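Local structure of 2-dehydropantoate 2-reductase, putative (Enterococcus faecalis, 2EW2) at residues M4-A9 with V75-A80; P96-K101 with K119-E124; E124-G129 with E154-S159. The protein probably catalyses the NADPH-dependent reduction of 2-dehydropantoate (ketopantoate) to (R)-pantoate, a step in pantothenate biosynthesis. All coordinates share one frame; numbering follows the deposited sequence. Where two conformers were deposited one is given.

Interaction 1: residues M4-A9 with V75-A80; sequences MKIAIA and VDLIIA
I6 to A9 pair in parallel with L77 to A80 in the Rossmann-type sheet of the N-terminal domain, strand 5-9 leading into a glycine-rich GxGxxG sequence of the kind that usually binds the dinucleotide. The backbone ladder runs from L77 N to K5 O, A7 N to L77 O, I79 N to A7 O and A9 N to I79 O; the last is 2.8 Å. K5 O takes a second donor, D76 N at 2.9 Å, tilted from the carbonyl plane.

One side chain joins the polar set. D76 OD2 accepts K5 N at 2.7 Å, nearly straight (172°) and on the anti side of the carboxylate. Chi1 of D76 (-52°) sets CG anti to the carbonyl carbon, beside the backbone N. D76 thus bonds K5 twice, K5 N through OD2 and K5 O through its own backbone N. The ammonium of K5 stays 4.9 Å from D76 OD2 (measured from NZ), where attraction is at most long-range.

Apolar contacts cover both faces. A7 and A9 meet V75 and I78 on the side packed by helix 84-94, A9 CB lying 3.8 Å from I78 CG2. On the other face, toward helix 161-173, M4 SE reaches L77 CB and CD2, while I79 CD1 touches two methyls, I6 CG2 and I8 CD1, each at 3.7 Å.

Interaction 2: residues P96-K101 with K119-E124; sequences PMITEK and KYVPKE
Two loops at one end of the Rossmann-type sheet meet here. Residues 96-101 lie between helix 84-94 and strand 103-106; residues 119-124 lie between helix 114-117 and strand 126-131. I98 carries the contact, its branched side chain set against Y120 O and the side chain of V121. Both ends of the isoleucine rest on one carbonyl oxygen: CG2 and CD1 each lie 3.5 Å from Y120 O. I98 CG1 is anti to the carbonyl carbon (chi1 -60°) and CG2 anti to the backbone N, and the extended chi2 (167°) carries CD1 to the oxygen that CG2 also meets. CD1 continues to V121 CG2 at 3.9 Å, the two side chains crossing at about a right angle, and to Y120 CB at 4.2 Å.

A second, looser touch lies further along both loops, where the ring of P122 sits against backbone rather than against a side chain. Its CG is 3.8 Å from E100 O, the oxygen that also accepts N125 ND2. The bend beyond I98 is held by an ST turn in which T99 OG1 accepts K101 N at 3.0 Å; the CB of T99 points away from 119-124.

The Y120 ring leaves the contact. K119 CB stands 3.8 Å above the centre of one ring face, F91 and K92 of helix 84-94 touch the side chain, and Y120 OH bonds D88 OD1, which also forms a salt bridge with K119 NZ. Apolar side-chain contacts and carbon packing on carbonyl oxygens join the two loops, and each leads from a helix into a parallel strand, as in the successive beta-alpha-beta crossovers of a Rossmann-type fold.

Interaction 3: residues E124-G129 with E154-S159; sequences ENILVG and ENIDPS
I126 O accepts I156 N at 3.0 Å, in the carbonyl plane, and has 2.8 Å away a water that can donate to it or to E124 O. This oxygen lies where strand 126-131, the last in the run of parallel strands of the Rossmann-type sheet, pairs with antiparallel strand 151-155. The same water accepts D157 N at 3.0 Å, bridging the segments where the regular pairing gives way to a turn.

Further into the sheet, V128 and E154 form an antiparallel hydrogen-bonded pair, with V128 N to E154 O and E154 N to V128 O both 2.8 Å; the second is the more bent (143°). L127 and N155 make the neighbouring non-hydrogen-bonded pair. L127 CD2 touches N155 CA at 3.7 Å and lies nearly as close to its CB, on the face covered by A164 of helix 161-173. The carboxylate of E154 turns to another partner, its OE1 accepting R185 N at helix 184-195.

I156 packs against I126 and V128. Its CD1 meets I126 CG2, while its CG1 approaches V128 CG1, those two side chains crossing at about a right angle. V128 CG1 lies between its own backbone N and carbonyl carbon (chi1 57°), which brings it alongside E154 O as well.

At the outer end E124 and D157 run side by side, their carboxylate planes 67° apart. D157 OD1 accepts S159 N in an Asx turn, and D157 CB packs on E124 CA at 3.6 Å.

Overall arrangement
From the N terminus, interaction 1 comes first: it closes the loop from strand 5-9 through helices 13-24 and 36-45 and strands 28-32 and 62-63 of the main sheet, with 47-51 and 54-58 in the other, to 75-80. Interaction 2 then closes the short excursion through strand 103-106 and helix 114-117, and interaction 3 a helix-free excursion that includes strands 136-139 and 142-145. The three follow in series, uncrossed. V75 N probably bonds M97 O, and I78 CD1 packs on I98 CG1, linking interactions 1 and 2. Interactions 2 and 3 share E124, and K123 O touches D157 CB. Interactions 1 and 3 stay apart in one sheet, with strand 103-106 between them.

Interaction 1: residues M4-A9 with V75-A80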
loop_
_atom_site.group_PDB
_atom_site.type_symbol
_atom_site.label_atom_id
_atom_site.label_comp_id
_atom_site.label_asym_id
_atom_site.label_seq_id
_atom_site.Cartn_x
_atom_site.Cartn_y
_atom_site.Cartn_z
HETATM N N MSE B 4 -36.043 -17.560 -28.297
HETATM C CA MSE B 4 -35.128 -16.460 -28.183
HETATM C C MSE B 4 -33.920 -16.715 -29.081
HETATM O O MSE B 4 -33.515 -17.865 -29.262
HETATM C CB MSE B 4 -34.723 -16.335 -26.729
HETATM C CG MSE B 4 -34.205 -15.006 -26.337
HETATM SE SE MSE B 4 -34.036 -14.990 -24.423
HETATM C CE MSE B 4 -35.784 -14.216 -23.933
ATOM N N LYS B 5 -33.388 -15.651 -29.683
ATOM C CA LYS B 5 -32.108 -15.726 -30.384
ATOM C C LYS B 5 -31.014 -15.418 -29.358
ATOM O O LYS B 5 -30.972 -14.320 -28.800
ATOM C CB LYS B 5 -32.032 -14.744 -31.557
ATOM C CG LYS B 5 -33.104 -14.941 -32.634
ATOM C CD LYS B 5 -32.861 -14.009 -33.832
ATOM C CE LYS B 5 -34.012 -14.100 -34.824
ATOM N NZ LYS B 5 -35.087 -13.104 -34.472
ATOM N N ILE B 6 -30.146 -16.393 -29.110
ATOM C CA ILE B 6 -29.123 -16.290 -28.043
ATOM C C ILE B 6 -27.725 -16.560 -28.571
ATOM O O ILE B 6 -27.493 -17.591 -29.216
ATOM C CB ILE B 6 -29.425 -17.266 -26.865
ATOM C CG1 ILE B 6 -30.881 -17.116 -26.409
ATOM C CG2 ILE B 6 -28.413 -17.064 -25.675
ATOM C CD1 ILE B 6 -31.370 -18.182 -25.418
ATOM N N ALA B 7 -26.806 -15.633 -28.296
ATOM C CA ALA B 7 -25.399 -15.804 -28.603
ATOM C C ALA B 7 -24.664 -16.130 -27.300
ATOM O O ALA B 7 -24.962 -15.555 -26.237
ATOM C CB ALA B 7 -24.830 -14.568 -29.233
ATOM N N ILE B 8 -23.766 -17.112 -27.386
ATOM C CA ILE B 8 -22.938 -17.513 -26.252
ATOM C C ILE B 8 -21.545 -16.957 -26.488
ATOM O O ILE B 8 -20.840 -17.426 -27.371
ATOM C CB ILE B 8 -22.851 -19.070 -26.097
ATOM C CG1 ILE B 8 -24.236 -19.722 -26.085
ATOM C CG2 ILE B 8 -22.045 -19.445 -24.844
ATOM C CD1 ILE B 8 -25.081 -19.419 -24.875
ATOM N N ALA B 9 -21.155 -15.951 -25.707
ATOM C CA ALA B 9 -19.849 -15.306 -25.885
ATOM C C ALA B 9 -18.827 -15.984 -24.971
ATOM O O ALA B 9 -18.730 -15.689 -23.767
ATOM C CB ALA B 9 -19.945 -13.779 -25.603
ATOM N N VAL B 75 -29.284 -10.617 -32.166
ATOM C CA VAL B 75 -29.825 -11.533 -31.162
ATOM C C VAL B 75 -30.536 -10.796 -30.031
ATOM O O VAL B 75 -30.325 -9.594 -29.818
ATOM C CB VAL B 75 -28.725 -12.468 -30.586
ATOM C CG1 VAL B 75 -28.121 -13.337 -31.688
ATOM C CG2 VAL B 75 -27.630 -11.657 -29.882
ATOM N N ASP B 76 -31.378 -11.531 -29.314
ATOM C CA ASP B 76 -32.099 -10.998 -28.170
ATOM C C ASP B 76 -31.231 -10.989 -26.904
ATOM O O ASP B 76 -31.384 -10.124 -26.047
ATOM C CB ASP B 76 -33.355 -11.841 -27.921
ATOM C CG ASP B 76 -34.221 -11.999 -29.184
ATOM O OD1 ASP B 76 -34.611 -10.960 -29.751
ATOM O OD2 ASP B 76 -34.504 -13.143 -29.606
ATOM N N LEU B 77 -30.360 -11.989 -26.770
ATOM C CA LEU B 77 -29.607 -12.203 -25.523
ATOM C C LEU B 77 -28.206 -12.637 -25.848
ATOM O O LEU B 77 -28.004 -13.496 -26.700
ATOM C CB LEU B 77 -30.264 -13.270 -24.631
ATOM C CG LEU B 77 -29.567 -13.673 -23.312
ATOM C CD1 LEU B 77 -29.546 -12.499 -22.319
ATOM C CD2 LEU B 77 -30.223 -14.914 -22.678
ATOM N N ILE B 78 -27.239 -12.042 -25.164
ATOM C CA ILE B 78 -25.876 -12.541 -25.199
ATOM C C ILE B 78 -25.544 -13.013 -23.785
ATOM O O ILE B 78 -25.811 -12.301 -22.812
ATOM C CB ILE B 78 -24.851 -11.472 -25.670
ATOM C CG1 ILE B 78 -25.188 -10.983 -27.086
ATOM C CG2 ILE B 78 -23.381 -12.047 -25.665
ATOM C CD1 ILE B 78 -24.436 -9.697 -27.470
ATOM N N ILE B 79 -25.010 -14.226 -23.685
ATOM C CA ILE B 79 -24.537 -14.750 -22.419
ATOM C C ILE B 79 -23.018 -14.637 -22.409
ATOM O O ILE B 79 -22.344 -15.246 -23.230
ATOM C CB ILE B 79 -24.962 -16.216 -22.164
ATOM C CG1 ILE B 79 -26.490 -16.305 -22.096
ATOM C CG2 ILE B 79 -24.304 -16.714 -20.845
ATOM C CD1 ILE B 79 -27.080 -17.719 -22.333
ATOM N N ALA B 80 -22.502 -13.834 -21.481
ATOM C CA ALA B 80 -21.074 -13.555 -21.391
ATOM C C ALA B 80 -20.362 -14.538 -20.451
ATOM O O ALA B 80 -20.653 -14.575 -19.258
ATOM C CB ALA B 80 -20.858 -12.125 -20.911
#

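Interaction 2: residues P96-K101 with K119-E124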
loop_
_atom_site.group_PDB
_atom_site.type_symbol
_atom_site.label_atom_id
_atom_site.label_comp_id
_atom_site.label_asym_id
_atom_site.label_seq_id
_atom_site.Cartn_x
_atom_site.Cartn_y
_atom_site.Cartn_z
ATOM N N PRO B 96 -21.807 -6.112 -34.076
ATOM C CA PRO B 96 -22.791 -6.267 -35.168
ATOM C C PRO B 96 -24.037 -7.103 -34.813
ATOM O O PRO B 96 -25.064 -6.997 -35.493
ATOM C CB PRO B 96 -21.982 -6.949 -36.288
ATOM C CG PRO B 96 -20.562 -6.571 -36.006
ATOM C CD PRO B 96 -20.456 -6.513 -34.503
HETATM N N MSE B 97 -23.967 -7.892 -33.739
HETATM C CA MSE B 97 -25.097 -8.741 -33.357
HETATM C C MSE B 97 -25.992 -8.082 -32.323
HETATM O O MSE B 97 -27.018 -8.642 -31.940
HETATM C CB MSE B 97 -24.612 -10.108 -32.849
HETATM C CG MSE B 97 -23.788 -10.848 -33.877
HETATM SE SE MSE B 97 -23.110 -12.546 -33.144
HETATM C CE MSE B 97 -24.694 -13.671 -33.438
ATOM N N ILE B 98 -25.600 -6.886 -31.900
ATOM C CA ILE B 98 -26.301 -6.156 -30.855
ATOM C C ILE B 98 -27.200 -5.076 -31.467
ATOM O O ILE B 98 -26.768 -4.335 -32.349
ATOM C CB ILE B 98 -25.294 -5.489 -29.854
ATOM C CG1 ILE B 98 -24.420 -6.556 -29.186
ATOM C CG2 ILE B 98 -26.028 -4.647 -28.794
ATOM C CD1 ILE B 98 -23.190 -5.998 -28.425
ATOM N N THR B 99 -28.446 -5.015 -31.012
ATOM C CA THR B 99 -29.319 -3.865 -31.273
ATOM C C THR B 99 -29.665 -3.217 -29.937
ATOM O O THR B 99 -29.243 -3.703 -28.865
ATOM C CB THR B 99 -30.639 -4.266 -31.975
ATOM O OG1 THR B 99 -31.536 -4.884 -31.037
ATOM C CG2 THR B 99 -30.390 -5.211 -33.143
ATOM N N GLU B 100 -30.480 -2.158 -30.005
ATOM C CA GLU B 100 -31.032 -1.488 -28.837
ATOM C C GLU B 100 -31.831 -2.434 -27.956
ATOM O O GLU B 100 -31.991 -2.168 -26.775
ATOM C CB GLU B 100 -31.950 -0.330 -29.274
ATOM C CG GLU B 100 -32.688 -0.619 -30.597
ATOM C CD GLU B 100 -33.935 0.212 -30.785
ATOM O OE1 GLU B 100 -33.973 1.365 -30.294
ATOM O OE2 GLU B 100 -34.883 -0.306 -31.428
ATOM N N LYS B 101 -32.357 -3.517 -28.534
ATOM C CA LYS B 101 -33.168 -4.482 -27.781
ATOM C C LYS B 101 -32.361 -5.682 -27.228
ATOM O O LYS B 101 -32.924 -6.557 -26.589
ATOM C CB LYS B 101 -34.364 -4.976 -28.625
ATOM C CG LYS B 101 -35.340 -3.848 -29.084
ATOM C CD LYS B 101 -36.533 -4.431 -29.868
ATOM C CE LYS B 101 -37.642 -3.380 -30.175
ATOM N NZ LYS B 101 -38.174 -2.665 -28.953
ATOM N N LYS B 119 -20.395 -0.261 -22.706
ATOM C CA LYS B 119 -19.847 0.354 -23.910
ATOM C C LYS B 119 -20.498 -0.192 -25.177
ATOM O O LYS B 119 -20.499 0.472 -26.212
ATOM C CB LYS B 119 -18.340 0.114 -23.978
ATOM C CG LYS B 119 -17.546 0.766 -22.859
ATOM C CD LYS B 119 -16.116 1.008 -23.313
ATOM C CE LYS B 119 -15.288 -0.235 -23.221
ATOM N NZ LYS B 119 -13.955 -0.029 -23.876
ATOM N N TYR B 120 -21.048 -1.406 -25.088
ATOM C CA TYR B 120 -21.475 -2.159 -26.258
ATOM C C TYR B 120 -22.957 -2.505 -26.240
ATOM O O TYR B 120 -23.570 -2.666 -27.288
ATOM C CB TYR B 120 -20.617 -3.425 -26.398
ATOM C CG TYR B 120 -19.141 -3.105 -26.416
ATOM C CD1 TYR B 120 -18.297 -3.529 -25.390
ATOM C CD2 TYR B 120 -18.598 -2.321 -27.432
ATOM C CE1 TYR B 120 -16.932 -3.229 -25.410
ATOM C CE2 TYR B 120 -17.248 -1.987 -27.443
ATOM C CZ TYR B 120 -16.422 -2.452 -26.434
ATOM O OH TYR B 120 -15.076 -2.141 -26.462
ATOM N N VAL B 121 -23.514 -2.613 -25.035
ATOM C CA VAL B 121 -24.904 -2.983 -24.812
ATOM C C VAL B 121 -25.498 -1.855 -23.985
ATOM O O VAL B 121 -24.828 -1.347 -23.077
ATOM C CB VAL B 121 -25.012 -4.336 -24.023
ATOM C CG1 VAL B 121 -26.463 -4.744 -23.808
ATOM C CG2 VAL B 121 -24.247 -5.475 -24.741
ATOM N N PRO B 122 -26.753 -1.448 -24.276
ATOM C CA PRO B 122 -27.341 -0.392 -23.460
ATOM C C PRO B 122 -27.298 -0.763 -21.974
ATOM O O PRO B 122 -27.605 -1.901 -21.623
ATOM C CB PRO B 122 -28.800 -0.352 -23.942
ATOM C CG PRO B 122 -28.763 -0.908 -25.329
ATOM C CD PRO B 122 -27.685 -1.932 -25.321
ATOM N N LYS B 123 -26.932 0.186 -21.110
ATOM C CA LYS B 123 -26.777 -0.087 -19.665
ATOM C C LYS B 123 -28.045 -0.649 -19.019
ATOM O O LYS B 123 -27.970 -1.424 -18.063
ATOM C CB LYS B 123 -26.286 1.168 -18.913
ATOM C CG LYS B 123 -25.868 0.933 -17.445
ATOM C CD LYS B 123 -25.472 2.249 -16.725
ATOM C CE LYS B 123 -24.699 1.972 -15.420
ATOM N NZ LYS B 123 -24.030 3.184 -14.860
ATOM N N GLU B 124 -29.206 -0.283 -19.566
ATOM C CA GLU B 124 -30.503 -0.740 -19.038
ATOM C C GLU B 124 -30.754 -2.233 -19.271
ATOM O O GLU B 124 -31.633 -2.838 -18.628
ATOM C CB GLU B 124 -31.644 0.060 -19.698
ATOM C CG GLU B 124 -31.651 1.559 -19.395
ATOM C CD GLU B 124 -30.768 2.371 -20.325
ATOM O OE1 GLU B 124 -30.248 1.825 -21.334
ATOM O OE2 GLU B 124 -30.602 3.575 -20.039
#

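Interaction 3: residues E124-G129 with E154-S159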
loop_
_atom_site.group_PDB
_atom_site.type_symbol
_atom_site.label_atom_id
_atom_site.label_comp_id
_atom_site.label_asym_id
_atom_site.label_seq_id
_atom_site.Cartn_x
_atom_site.Cartn_y
_atom_site.Cartn_z
ATOM N N GLU B 124 -29.206 -0.283 -19.566
ATOM C CA GLU B 124 -30.503 -0.740 -19.038
ATOM C C GLU B 124 -30.754 -2.233 -19.271
ATOM O O GLU B 124 -31.633 -2.838 -18.628
ATOM C CB GLU B 124 -31.644 0.060 -19.698
ATOM C CG GLU B 124 -31.651 1.559 -19.395
ATOM C CD GLU B 124 -30.768 2.371 -20.325
ATOM O OE1 GLU B 124 -30.248 1.825 -21.334
ATOM O OE2 GLU B 124 -30.602 3.575 -20.039
ATOM N N ASN B 125 -29.984 -2.803 -20.199
ATOM C CA ASN B 125 -30.189 -4.167 -20.691
ATOM C C ASN B 125 -29.156 -5.141 -20.148
ATOM O O ASN B 125 -28.959 -6.213 -20.701
ATOM C CB ASN B 125 -30.104 -4.212 -22.237
ATOM C CG ASN B 125 -31.178 -3.388 -22.936
ATOM O OD1 ASN B 125 -31.985 -2.711 -22.298
ATOM N ND2 ASN B 125 -31.162 -3.424 -24.275
ATOM N N ILE B 126 -28.478 -4.773 -19.072
ATOM C CA ILE B 126 -27.472 -5.656 -18.511
ATOM C C ILE B 126 -28.008 -6.431 -17.310
ATOM O O ILE B 126 -28.523 -5.837 -16.344
ATOM C CB ILE B 126 -26.179 -4.879 -18.141
ATOM C CG1 ILE B 126 -25.613 -4.183 -19.394
ATOM C CG2 ILE B 126 -25.125 -5.843 -17.529
ATOM C CD1 ILE B 126 -24.520 -3.194 -19.063
ATOM N N LEU B 127 -27.870 -7.751 -17.385
ATOM C CA LEU B 127 -28.235 -8.662 -16.289
ATOM C C LEU B 127 -26.971 -9.299 -15.741
ATOM O O LEU B 127 -25.992 -9.498 -16.479
ATOM C CB LEU B 127 -29.153 -9.789 -16.796
ATOM C CG LEU B 127 -30.271 -9.458 -17.798
ATOM C CD1 LEU B 127 -31.017 -10.716 -18.277
ATOM C CD2 LEU B 127 -31.223 -8.462 -17.207
ATOM N N VAL B 128 -26.986 -9.654 -14.464
ATOM C CA VAL B 128 -25.832 -10.348 -13.890
ATOM C C VAL B 128 -26.312 -11.667 -13.307
ATOM O O VAL B 128 -27.416 -11.748 -12.784
ATOM C CB VAL B 128 -25.096 -9.443 -12.852
ATOM C CG1 VAL B 128 -26.034 -8.984 -11.734
ATOM C CG2 VAL B 128 -23.867 -10.116 -12.306
ATOM N N GLY B 129 -25.505 -12.709 -13.413
ATOM C CA GLY B 129 -25.908 -13.946 -12.770
ATOM C C GLY B 129 -24.768 -14.778 -12.243
ATOM O O GLY B 129 -23.597 -14.479 -12.482
ATOM N N GLU B 154 -30.132 -11.393 -12.004
ATOM C CA GLU B 154 -30.720 -10.144 -11.550
ATOM C C GLU B 154 -30.430 -9.091 -12.613
ATOM O O GLU B 154 -29.331 -9.042 -13.127
ATOM C CB GLU B 154 -30.085 -9.719 -10.206
ATOM C CG GLU B 154 -30.741 -8.497 -9.614
ATOM C CD GLU B 154 -30.195 -8.047 -8.264
ATOM O OE1 GLU B 154 -29.180 -8.584 -7.747
ATOM O OE2 GLU B 154 -30.821 -7.115 -7.709
ATOM N N ASN B 155 -31.429 -8.279 -12.959
ATOM C CA ASN B 155 -31.216 -7.066 -13.768
ATOM C C ASN B 155 -30.498 -6.025 -12.931
ATOM O O ASN B 155 -30.807 -5.856 -11.749
ATOM C CB ASN B 155 -32.545 -6.463 -14.247
ATOM C CG ASN B 155 -33.543 -6.278 -13.116
ATOM O OD1 ASN B 155 -33.995 -5.165 -12.834
ATOM N ND2 ASN B 155 -33.882 -7.375 -12.453
ATOM N N ILE B 156 -29.551 -5.328 -13.542
ATOM C CA ILE B 156 -28.835 -4.273 -12.848
ATOM C C ILE B 156 -29.652 -2.991 -12.794
ATOM O O ILE B 156 -29.615 -2.280 -11.792
ATOM C CB ILE B 156 -27.459 -4.008 -13.505
ATOM C CG1 ILE B 156 -26.587 -5.265 -13.358
ATOM C CG2 ILE B 156 -26.804 -2.735 -12.898
ATOM C CD1 ILE B 156 -25.181 -5.125 -13.928
ATOM N N ASP B 157 -30.380 -2.710 -13.875
ATOM C CA ASP B 157 -31.189 -1.496 -14.022
ATOM C C ASP B 157 -32.670 -1.852 -13.804
ATOM O O ASP B 157 -33.121 -2.877 -14.296
ATOM C CB ASP B 157 -30.989 -0.940 -15.438
ATOM C CG ASP B 157 -31.651 0.403 -15.641
ATOM O OD1 ASP B 157 -32.888 0.431 -15.848
ATOM O OD2 ASP B 157 -30.934 1.432 -15.614
ATOM N N PRO B 158 -33.428 -1.006 -13.083
ATOM C CA PRO B 158 -34.823 -1.390 -12.783
ATOM C C PRO B 158 -35.704 -1.638 -14.010
ATOM O O PRO B 158 -36.661 -2.413 -13.919
ATOM C CB PRO B 158 -35.343 -0.215 -11.940
ATOM C CG PRO B 158 -34.443 0.922 -12.274
ATOM C CD PRO B 158 -33.094 0.302 -12.482
ATOM N N SER B 159 -35.364 -1.023 -15.143
ATOM C CA SER B 159 -36.069 -1.248 -16.424
ATOM C C SER B 159 -35.860 -2.623 -17.025
ATOM O O SER B 159 -36.632 -3.039 -17.909
ATOM C CB SER B 159 -35.616 -0.231 -17.479
ATOM O OG SER B 159 -36.194 1.033 -17.185
HETATM O O HOH W 1 -30.812 -4.310 -16.371
#